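Local coordinates for protein Amuc_1102 (Akkermansia muciniphila, PDB 7DSZ) that has no established function but adopts an immunoglobulin-like fold related to archaeal type IV pilus proteins and is probably a pilus-related component, at residues Val113-Ser119 with Tyr175-Lys180. Sequence-based numbering, arbitrary orientation.
Sequences VYLSPSS and YPLLNK
Tyr175 meets the first turn of helix 117-124 through its backbone: Ser119 OG lies 3.6 Å from Tyr175 CA, a packing contact. That hydroxyl hydrogen-bonds Asn102 of the second subunit and a water, which donates to Pro176 O (2.7 Å) and accepts from Ser116 N. Ser116, the N-cap residue, accepts the Ser119 N-H through its OG (N to OG 3.1 Å). Leu177 CD2 packs obliquely against Leu115 CD2 at 3.6 Å; with its CG anti to the carbonyl carbon (chi1 -74°), Leu115 also lays CD2 against the carbonyl oxygens of Tyr175 and Pro176. Leu178 and Tyr114 form a single antiparallel hydrogen-bonded bridge: Leu178 N reaches Tyr114 O (2.8 Å, 158° at the hydrogen), and Leu178 O receives Tyr114 N (2.9 Å) less straightly, at 137°. The same Leu178 O sits at the tyrosine ring edge, 3.4 Å from Tyr114 CD1. Lys180 runs alongside that ring, its CD 3.5 Å from Tyr114 OH, which is hydrogen-bonded to Ser112 OG; Lys180 NZ is hydrogen-bonded to Phe188 O. Replacing Tyr114 by alanine is likely to leave Lys180's aliphatic part without the ring and Ser112 without its phenol partner. The bridge thus ties loop 175-180 to strand 109-115, whose Val113 and Leu115 backbones bond strand 50-63, while water and serine hydroxyls satisfy polar groups beside the subunit interface.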
loop_
_atom_site.group_PDB
_atom_site.type_symbol
_atom_site.label_atom_id
_atom_site.label_comp_id
_atom_site.label_asym_id
_atom_site.label_seq_id
_atom_site.Cartn_x
_atom_site.Cartn_y
_atom_site.Cartn_z
ATOM N N VAL C 113 4.546 -9.066 13.088
ATOM C CA VAL C 113 4.266 -7.629 13.066
ATOM C C VAL C 113 5.576 -6.914 13.324
ATOM O O VAL C 113 6.547 -7.504 13.801
ATOM C CB VAL C 113 3.219 -7.150 14.102
ATOM C CG1 VAL C 113 1.825 -7.456 13.624
ATOM C CG2 VAL C 113 3.512 -7.743 15.475
ATOM N N TYR C 114 5.616 -5.619 12.983
ATOM C CA TYR C 114 6.882 -4.899 12.930
ATOM C C TYR C 114 6.764 -3.518 13.558
ATOM O O TYR C 114 5.711 -2.882 13.500
ATOM C CB TYR C 114 7.375 -4.718 11.473
ATOM C CG TYR C 114 7.449 -6.043 10.722
ATOM C CD1 TYR C 114 6.292 -6.677 10.283
ATOM C CD2 TYR C 114 8.675 -6.664 10.486
ATOM C CE1 TYR C 114 6.341 -7.896 9.646
ATOM C CE2 TYR C 114 8.742 -7.892 9.819
ATOM C CZ TYR C 114 7.561 -8.501 9.405
ATOM O OH TYR C 114 7.594 -9.729 8.746
ATOM N N LEU C 115 7.884 -3.035 14.098
ATOM C CA LEU C 115 8.050 -1.624 14.427
ATOM C C LEU C 115 9.197 -1.048 13.604
ATOM O O LEU C 115 10.227 -1.704 13.408
ATOM C CB LEU C 115 8.323 -1.429 15.934
ATOM C CG LEU C 115 7.128 -1.610 16.871
ATOM C CD1 LEU C 115 7.634 -1.588 18.335
ATOM C CD2 LEU C 115 5.995 -0.562 16.638
ATOM N N SER C 116 9.022 0.183 13.115
ATOM C CA SER C 116 10.023 0.818 12.279
ATOM C C SER C 116 11.276 1.161 13.085
ATOM O O SER C 116 11.240 1.210 14.319
ATOM C CB SER C 116 9.460 2.106 11.679
ATOM O OG SER C 116 9.283 3.059 12.724
ATOM N N PRO C 117 12.390 1.437 12.405
ATOM C CA PRO C 117 13.580 1.903 13.141
ATOM C C PRO C 117 13.321 3.158 13.954
ATOM O O PRO C 117 13.840 3.279 15.069
ATOM C CB PRO C 117 14.608 2.140 12.029
ATOM C CG PRO C 117 14.191 1.185 10.928
ATOM C CD PRO C 117 12.675 1.221 10.968
ATOM N N SER C 118 12.499 4.085 13.456
ATOM C CA SER C 118 12.273 5.303 14.236
ATOM C C SER C 118 11.407 5.036 15.461
ATOM O O SER C 118 11.625 5.646 16.514
ATOM C CB SER C 118 11.665 6.398 13.346
ATOM O OG SER C 118 10.332 6.105 12.955
ATOM N N SER C 119 10.447 4.107 15.369
ATOM C CA SER C 119 9.709 3.706 16.563
ATOM C C SER C 119 10.649 3.091 17.601
ATOM O O SER C 119 10.544 3.387 18.798
ATOM C CB SER C 119 8.595 2.719 16.200
ATOM O OG SER C 119 7.451 3.366 15.660
ATOM N N TYR C 175 3.455 5.223 17.300
ATOM C CA TYR C 175 4.368 4.083 17.273
ATOM C C TYR C 175 3.701 2.914 16.542
ATOM O O TYR C 175 3.474 1.854 17.136
ATOM C CB TYR C 175 4.778 3.647 18.671
ATOM C CG TYR C 175 5.346 4.705 19.575
ATOM C CD1 TYR C 175 4.514 5.605 20.243
ATOM C CD2 TYR C 175 6.701 4.751 19.821
ATOM C CE1 TYR C 175 5.040 6.559 21.103
ATOM C CE2 TYR C 175 7.236 5.687 20.682
ATOM C CZ TYR C 175 6.402 6.588 21.310
ATOM O OH TYR C 175 6.948 7.517 22.165
ATOM N N PRO C 176 3.315 3.097 15.285
ATOM C CA PRO C 176 2.392 2.135 14.669
ATOM C C PRO C 176 3.042 0.777 14.431
ATOM O O PRO C 176 4.156 0.674 13.906
ATOM C CB PRO C 176 1.990 2.812 13.349
ATOM C CG PRO C 176 3.032 3.839 13.088
ATOM C CD PRO C 176 3.609 4.250 14.410
ATOM N N LEU C 177 2.332 -0.260 14.855
ATOM C CA LEU C 177 2.677 -1.623 14.492
ATOM C C LEU C 177 2.285 -1.850 13.047
ATOM O O LEU C 177 1.193 -1.462 12.627
ATOM C CB LEU C 177 1.927 -2.604 15.380
ATOM C CG LEU C 177 2.548 -2.860 16.743
ATOM C CD1 LEU C 177 1.598 -3.743 17.553
ATOM C CD2 LEU C 177 3.906 -3.520 16.534
ATOM N N LEU C 178 3.172 -2.481 12.284
ATOM C CA LEU C 178 2.970 -2.633 10.857
ATOM C C LEU C 178 2.874 -4.110 10.507
ATOM O O LEU C 178 3.532 -4.944 11.129
ATOM C CB LEU C 178 4.120 -2.016 10.098
ATOM C CG LEU C 178 4.341 -0.537 10.448
ATOM C CD1 LEU C 178 5.689 -0.072 9.904
ATOM C CD2 LEU C 178 3.228 0.265 9.824
ATOM N N ASN C 179 2.052 -4.422 9.515
ATOM C CA ASN C 179 2.102 -5.780 8.984
ATOM C C ASN C 179 3.206 -5.846 7.929
ATOM O O ASN C 179 3.782 -4.830 7.519
ATOM C CB ASN C 179 0.709 -6.238 8.482
ATOM C CG ASN C 179 0.290 -5.619 7.127
ATOM O OD1 ASN C 179 1.084 -5.457 6.222
ATOM N ND2 ASN C 179 -1.002 -5.319 6.996
ATOM N N LYS C 180 3.530 -7.076 7.512
ATOM C CA LYS C 180 4.688 -7.285 6.658
ATOM C C LYS C 180 4.575 -6.527 5.343
ATOM O O LYS C 180 5.581 -6.022 4.827
ATOM C CB LYS C 180 4.863 -8.798 6.411
ATOM C CG LYS C 180 6.022 -9.156 5.509
ATOM C CD LYS C 180 6.286 -10.674 5.606
ATOM C CE LYS C 180 7.420 -11.117 4.685
ATOM N NZ LYS C 180 6.978 -11.156 3.262
HETATM O O HOH W 1 6.499 1.932 13.531
#